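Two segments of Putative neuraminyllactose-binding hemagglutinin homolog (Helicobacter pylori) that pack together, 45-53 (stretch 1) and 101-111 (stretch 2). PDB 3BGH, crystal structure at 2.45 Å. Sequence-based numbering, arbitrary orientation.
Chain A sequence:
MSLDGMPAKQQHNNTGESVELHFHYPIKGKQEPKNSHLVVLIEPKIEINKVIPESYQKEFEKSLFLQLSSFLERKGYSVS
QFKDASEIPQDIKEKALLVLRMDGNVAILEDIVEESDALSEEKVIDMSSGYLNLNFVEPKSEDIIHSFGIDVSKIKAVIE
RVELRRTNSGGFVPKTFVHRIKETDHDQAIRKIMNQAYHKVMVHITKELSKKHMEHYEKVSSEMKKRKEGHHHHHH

Stretch 1 (45-53) KIEINKVIP
Stretch 2 (101-111) RMDGNVAILED

The strand that starts stretch 1 runs parallel to strand 101-111, their N-to-C directions 20° apart and their axes approaching to 4.3 Å. The register pairs Lys 45 with Asp 103 (CA-CA 4.8 Å), Ile 46 with Gly 104 (4.9 Å) and Glu 47 with Asn 105 (4.4 Å); phi/psi is -119/106 at Ile 46, -72/159 at Glu 47 and -138/135 at Val 106. Stretch 1 bonds through odd residues: Lys 45 N donates to Met 102 O (2.9 Å), Gly 104 N to Lys 45 O (3.1 Å), Glu 47 N to Gly 104 O (3.0 Å) and Val 106 N to Glu 47 O (3.0 Å). Asn 49 N to Val 106 O, at 3.5 Å and 130°, is weak.

There the side chain of Asn 49 takes over. With chi1 p (76°) and chi2 -45°, its amide grips the backbone of Ile 108: Ile 108 N donates to Asn 49 OD1 (2.9 Å, 161°) and Asn 49 ND2 to Ile 108 O (2.9 Å, 151°). The carboxamide thus stands in for a strand neighbour while the backbone of Asn 49 enters a type I turn, closed by Ile 52 N to Asn 49 O (3.2 Å), with phi/psi -66/-20 at Lys 50 and -76/-22 at Val 51.

Ile 46, Ile 48 and Val 106 share one sheet face. Ile 46 (m, m) places CG2 4.3 Å from Val 106 CG1 and CD1 4.4 Å from Met 102 SD (t, t, m); Ile 48 (p, t) brings CG2 to 4.2 Å from Val 106 CG1 (chi1 61°). Gly 104 (164/-157) adds no side chain. Lys 45 (chi1 -98°, p, t, t), Asp 103 (m, -104°), Glu 47 (m, t, 57°) and Asn 105 (p, -80°) occupy the other face; Lys 45 CB lies 3.5 Å from Asp 103 OD1, Glu 47 CB 4.0 Å from Asn 105 CB.

Ile 52 (m, t) extends CD1 to 3.8 Å from Ile 108 CD1 (m, t). Val 51, chi1 off-well at 132°, sets CG1 3.9 Å from Ile 108 CB and CG2 3.2 Å from Glu 110 OE2 (m, t, -15°), a tight methyl-carboxylate approach without a hydrogen bond.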

ATOM      1  N   LYS A  45     -12.767  -5.487  -5.614  1.00 56.91           N
ATOM      2  CA  LYS A  45     -12.743  -4.145  -5.033  1.00 56.37           C
ATOM      3  C   LYS A  45     -11.299  -3.673  -4.843  1.00 54.59           C
ATOM      4  O   LYS A  45     -10.644  -4.106  -3.894  1.00 54.66           O
ATOM      5  CB  LYS A  45     -13.431  -4.179  -3.671  1.00 57.01           C
ATOM      6  CG  LYS A  45     -14.860  -3.730  -3.686  1.00 60.69           C
ATOM      7  CD  LYS A  45     -15.821  -4.815  -4.159  1.00 65.94           C
ATOM      8  CE  LYS A  45     -17.264  -4.251  -4.327  1.00 68.20           C
ATOM      9  NZ  LYS A  45     -18.027  -5.045  -5.346  1.00 69.53           N
ATOM     10  N   ILE A  46     -10.795  -2.838  -5.755  1.00 52.31           N
ATOM     11  CA  ILE A  46      -9.428  -2.323  -5.682  1.00 50.77           C
ATOM     12  C   ILE A  46      -9.442  -0.798  -5.570  1.00 50.72           C
ATOM     13  O   ILE A  46      -9.724  -0.110  -6.535  1.00 50.55           O
ATOM     14  CB  ILE A  46      -8.558  -2.698  -6.932  1.00 50.72           C
ATOM     15  CG1 ILE A  46      -8.768  -4.153  -7.419  1.00 50.47           C
ATOM     16  CG2 ILE A  46      -7.082  -2.384  -6.702  1.00 48.72           C
ATOM     17  CD1 ILE A  46      -8.296  -5.249  -6.495  1.00 48.43           C
ATOM     18  N   GLU A  47      -9.146  -0.282  -4.388  1.00 50.69           N
ATOM     19  CA  GLU A  47      -9.028   1.151  -4.145  1.00 51.18           C
ATOM     20  C   GLU A  47      -7.758   1.715  -4.793  1.00 50.72           C
ATOM     21  O   GLU A  47      -6.830   0.974  -5.088  1.00 50.31           O
ATOM     22  CB  GLU A  47      -9.001   1.413  -2.642  1.00 51.85           C
ATOM     23  CG  GLU A  47     -10.248   0.947  -1.912  1.00 53.63           C
ATOM     24  CD  GLU A  47     -10.287   1.426  -0.477  1.00 60.74           C
ATOM     25  OE1 GLU A  47     -10.207   2.674  -0.274  1.00 62.20           O
ATOM     26  OE2 GLU A  47     -10.393   0.568   0.450  1.00 63.88           O
ATOM     27  N   ILE A  48      -7.721   3.020  -5.031  1.00 50.10           N
ATOM     28  CA  ILE A  48      -6.600   3.647  -5.737  1.00 49.77           C
ATOM     29  C   ILE A  48      -6.331   4.935  -5.001  1.00 50.21           C
ATOM     30  O   ILE A  48      -7.193   5.372  -4.256  1.00 49.85           O
ATOM     31  CB  ILE A  48      -6.909   3.964  -7.211  1.00 49.61           C
ATOM     32  CG1 ILE A  48      -8.290   4.633  -7.347  1.00 49.79           C
ATOM     33  CG2 ILE A  48      -6.831   2.706  -8.086  1.00 49.69           C
ATOM     34  CD1 ILE A  48      -8.385   5.488  -8.512  1.00 44.98           C
ATOM     35  N   ASN A  49      -5.143   5.521  -5.159  1.00 50.86           N
ATOM     36  CA  ASN A  49      -4.883   6.836  -4.571  1.00 51.26           C
ATOM     37  C   ASN A  49      -5.119   7.956  -5.607  1.00 52.42           C
ATOM     38  O   ASN A  49      -5.443   7.677  -6.758  1.00 52.10           O
ATOM     39  CB  ASN A  49      -3.471   6.901  -3.969  1.00 50.77           C
ATOM     40  CG  ASN A  49      -2.386   7.041  -5.022  1.00 47.92           C
ATOM     41  OD1 ASN A  49      -2.402   6.362  -6.032  1.00 46.33           O
ATOM     42  ND2 ASN A  49      -1.429   7.903  -4.769  1.00 42.23           N
ATOM     43  N   LYS A  50      -4.945   9.216  -5.202  1.00 53.65           N
ATOM     44  CA  LYS A  50      -5.467  10.380  -5.966  1.00 54.57           C
ATOM     45  C   LYS A  50      -4.841  10.616  -7.355  1.00 53.44           C
ATOM     46  O   LYS A  50      -5.406  11.269  -8.231  1.00 53.28           O
ATOM     47  CB  LYS A  50      -5.350  11.643  -5.105  1.00 54.59           C
ATOM     48  CG  LYS A  50      -3.973  12.282  -5.013  1.00 57.50           C
ATOM     49  CD  LYS A  50      -4.059  13.523  -4.129  1.00 57.16           C
ATOM     50  CE  LYS A  50      -2.684  14.191  -3.937  1.00 63.41           C
ATOM     51  NZ  LYS A  50      -2.699  15.335  -2.901  1.00 63.79           N
ATOM     52  N   VAL A  51      -3.668  10.041  -7.539  1.00 52.90           N
ATOM     53  CA  VAL A  51      -2.843  10.206  -8.726  1.00 50.93           C
ATOM     54  C   VAL A  51      -3.374   9.385  -9.920  1.00 49.53           C
ATOM     55  O   VAL A  51      -3.109   9.727 -11.086  1.00 48.94           O
ATOM     56  CB  VAL A  51      -1.408   9.864  -8.285  1.00 51.42           C
ATOM     57  CG1 VAL A  51      -0.694   8.906  -9.214  1.00 50.95           C
ATOM     58  CG2 VAL A  51      -0.629  11.162  -7.992  1.00 52.91           C
ATOM     59  N   ILE A  52      -4.151   8.342  -9.614  1.00 47.79           N
ATOM     60  CA  ILE A  52      -4.672   7.367 -10.595  1.00 47.42           C
ATOM     61  C   ILE A  52      -6.140   7.675 -11.055  1.00 47.97           C
ATOM     62  O   ILE A  52      -7.027   7.765 -10.233  1.00 48.20           O
ATOM     63  CB  ILE A  52      -4.604   5.902 -10.028  1.00 46.40           C
ATOM     64  CG1 ILE A  52      -3.167   5.512  -9.701  1.00 47.22           C
ATOM     65  CG2 ILE A  52      -5.217   4.897 -11.003  1.00 45.58           C
ATOM     66  CD1 ILE A  52      -2.994   4.196  -8.877  1.00 45.40           C
ATOM     67  N   PRO A  53      -6.379   7.849 -12.357  1.00 48.09           N
ATOM     68  CA  PRO A  53      -7.753   8.098 -12.840  1.00 49.71           C
ATOM     69  C   PRO A  53      -8.715   6.967 -12.478  1.00 50.30           C
ATOM     70  O   PRO A  53      -8.363   5.800 -12.600  1.00 51.09           O
ATOM     71  CB  PRO A  53      -7.599   8.190 -14.368  1.00 49.28           C
ATOM     72  CG  PRO A  53      -6.078   8.563 -14.563  1.00 48.63           C
ATOM     73  CD  PRO A  53      -5.372   7.870 -13.438  1.00 48.43           C
ATOM     74  N   ARG A 101     -13.130 -13.762  -3.966  1.00 60.92           N
ATOM     75  CA  ARG A 101     -13.492 -12.434  -3.490  1.00 61.98           C
ATOM     76  C   ARG A 101     -12.194 -11.625  -3.202  1.00 61.58           C
ATOM     77  O   ARG A 101     -11.510 -11.861  -2.205  1.00 61.88           O
ATOM     78  CB  ARG A 101     -14.402 -12.603  -2.248  1.00 62.46           C
ATOM     79  CG  ARG A 101     -14.516 -11.432  -1.360  1.00 64.92           C
ATOM     80  CD  ARG A 101     -15.819 -11.457  -0.590  1.00 70.41           C
ATOM     81  NE  ARG A 101     -16.327 -10.087  -0.467  1.00 73.53           N
ATOM     82  CZ  ARG A 101     -17.264  -9.693   0.394  1.00 76.26           C
ATOM     83  NH1 ARG A 101     -17.805 -10.555   1.251  1.00 76.93           N
ATOM     84  NH2 ARG A 101     -17.658  -8.423   0.403  1.00 77.54           N
ATOM     85  N   MET A 102     -11.876 -10.710  -4.112  1.00 60.83           N
ATOM     86  CA  MET A 102     -10.628  -9.980  -4.152  1.00 61.50           C
ATOM     87  C   MET A 102     -10.782  -8.526  -3.656  1.00 60.21           C
ATOM     88  O   MET A 102     -11.596  -7.766  -4.183  1.00 59.86           O
ATOM     89  CB  MET A 102     -10.065  -9.981  -5.583  1.00 61.00           C
ATOM     90  CG  MET A 102      -8.557  -9.747  -5.645  1.00 63.36           C
ATOM     91  SD  MET A 102      -7.929  -9.538  -7.342  1.00 65.98           S
ATOM     92  CE  MET A 102      -8.909 -10.848  -8.176  1.00 63.76           C
ATOM     93  N   ASP A 103      -9.992  -8.160  -2.645  1.00 58.60           N
ATOM     94  CA  ASP A 103      -9.947  -6.809  -2.139  1.00 57.79           C
ATOM     95  C   ASP A 103      -8.508  -6.305  -1.990  1.00 55.92           C
ATOM     96  O   ASP A 103      -7.579  -7.088  -1.776  1.00 55.71           O
ATOM     97  CB  ASP A 103     -10.702  -6.712  -0.810  1.00 58.97           C
ATOM     98  CG  ASP A 103     -12.144  -7.256  -0.907  1.00 62.96           C
ATOM     99  OD1 ASP A 103     -13.093  -6.440  -0.960  1.00 66.66           O
ATOM    100  OD2 ASP A 103     -12.332  -8.502  -0.928  1.00 65.73           O
ATOM    101  N   GLY A 104      -8.330  -4.991  -2.081  1.00 53.82           N
ATOM    102  CA  GLY A 104      -7.018  -4.378  -1.952  1.00 51.27           C
ATOM    103  C   GLY A 104      -6.905  -2.946  -2.433  1.00 49.85           C
ATOM    104  O   GLY A 104      -7.892  -2.205  -2.476  1.00 48.61           O
ATOM    105  N   ASN A 105      -5.682  -2.547  -2.767  1.00 48.93           N
ATOM    106  CA  ASN A 105      -5.426  -1.193  -3.219  1.00 48.21           C
ATOM    107  C   ASN A 105      -4.127  -1.115  -3.904  1.00 47.74           C
ATOM    108  O   ASN A 105      -3.219  -1.937  -3.671  1.00 48.12           O
ATOM    109  CB  ASN A 105      -5.407  -0.180  -2.032  1.00 49.09           C
ATOM    110  CG  ASN A 105      -4.100  -0.208  -1.278  1.00 48.62           C
ATOM    111  OD1 ASN A 105      -3.875  -1.097  -0.440  1.00 48.72           O
ATOM    112  ND2 ASN A 105      -3.209   0.730  -1.593  1.00 43.18           N
ATOM    113  N   VAL A 106      -4.025  -0.108  -4.753  1.00 47.83           N
ATOM    114  CA  VAL A 106      -2.773   0.231  -5.393  1.00 48.88           C
ATOM    115  C   VAL A 106      -2.640   1.741  -5.386  1.00 49.34           C
ATOM    116  O   VAL A 106      -3.600   2.462  -5.645  1.00 50.37           O
ATOM    117  CB  VAL A 106      -2.601  -0.411  -6.807  1.00 48.78           C
ATOM    118  CG1 VAL A 106      -3.659   0.050  -7.754  1.00 49.97           C
ATOM    119  CG2 VAL A 106      -1.226  -0.072  -7.388  1.00 49.71           C
ATOM    120  N   ALA A 107      -1.460   2.224  -5.026  1.00 49.89           N
ATOM    121  CA  ALA A 107      -1.209   3.642  -4.958  1.00 49.67           C
ATOM    122  C   ALA A 107       0.086   3.919  -5.672  1.00 50.54           C
ATOM    123  O   ALA A 107       0.984   3.085  -5.689  1.00 50.17           O
ATOM    124  CB  ALA A 107      -1.143   4.089  -3.525  1.00 49.08           C
ATOM    125  N   ILE A 108       0.162   5.083  -6.296  1.00 51.87           N
ATOM    126  CA  ILE A 108       1.386   5.509  -6.935  1.00 53.09           C
ATOM    127  C   ILE A 108       1.953   6.769  -6.223  1.00 54.19           C
ATOM    128  O   ILE A 108       1.253   7.753  -5.962  1.00 53.88           O
ATOM    129  CB  ILE A 108       1.187   5.627  -8.462  1.00 53.27           C
ATOM    130  CG1 ILE A 108       1.064   4.207  -9.010  1.00 53.63           C
ATOM    131  CG2 ILE A 108       2.366   6.341  -9.135  1.00 51.22           C
ATOM    132  CD1 ILE A 108       0.532   4.073 -10.358  1.00 53.45           C
ATOM    133  N   LEU A 109       3.215   6.663  -5.823  1.00 55.25           N
ATOM    134  CA  LEU A 109       3.960   7.774  -5.252  1.00 55.33           C
ATOM    135  C   LEU A 109       4.808   8.386  -6.345  1.00 55.20           C
ATOM    136  O   LEU A 109       5.385   7.695  -7.172  1.00 53.78           O
ATOM    137  CB  LEU A 109       4.849   7.286  -4.130  1.00 56.12           C
ATOM    138  CG  LEU A 109       4.192   6.982  -2.785  1.00 58.62           C
ATOM    139  CD1 LEU A 109       3.214   5.809  -2.838  1.00 61.27           C
ATOM    140  CD2 LEU A 109       5.284   6.693  -1.815  1.00 58.09           C
ATOM    141  N   GLU A 110       4.863   9.705  -6.340  1.00 56.80           N
ATOM    142  CA  GLU A 110       5.507  10.457  -7.403  1.00 58.45           C
ATOM    143  C   GLU A 110       6.759  11.113  -6.878  1.00 58.39           C
ATOM    144  O   GLU A 110       6.838  11.428  -5.688  1.00 57.57           O
ATOM    145  CB  GLU A 110       4.537  11.503  -7.988  1.00 57.96           C
ATOM    146  CG  GLU A 110       3.405  10.838  -8.779  1.00 60.43           C
ATOM    147  CD  GLU A 110       2.421  11.809  -9.395  1.00 61.13           C
ATOM    148  OE1 GLU A 110       2.406  12.993  -9.008  1.00 64.90           O
ATOM    149  OE2 GLU A 110       1.647  11.371 -10.282  1.00 67.10           O
ATOM    150  N   ASP A 111       7.736  11.275  -7.776  1.00 58.70           N
ATOM    151  CA  ASP A 111       8.884  12.155  -7.546  1.00 59.82           C
ATOM    152  C   ASP A 111       9.792  11.655  -6.412  1.00 59.79           C
ATOM    153  O   ASP A 111      10.053  12.353  -5.423  1.00 60.17           O
ATOM    154  CB  ASP A 111       8.444  13.626  -7.338  1.00 59.88           C
ATOM    155  CG  ASP A 111       7.870  14.271  -8.614  1.00 61.45           C
ATOM    156  OD1 ASP A 111       8.255  13.888  -9.742  1.00 63.99           O
ATOM    157  OD2 ASP A 111       7.021  15.179  -8.497  1.00 63.96           O
TER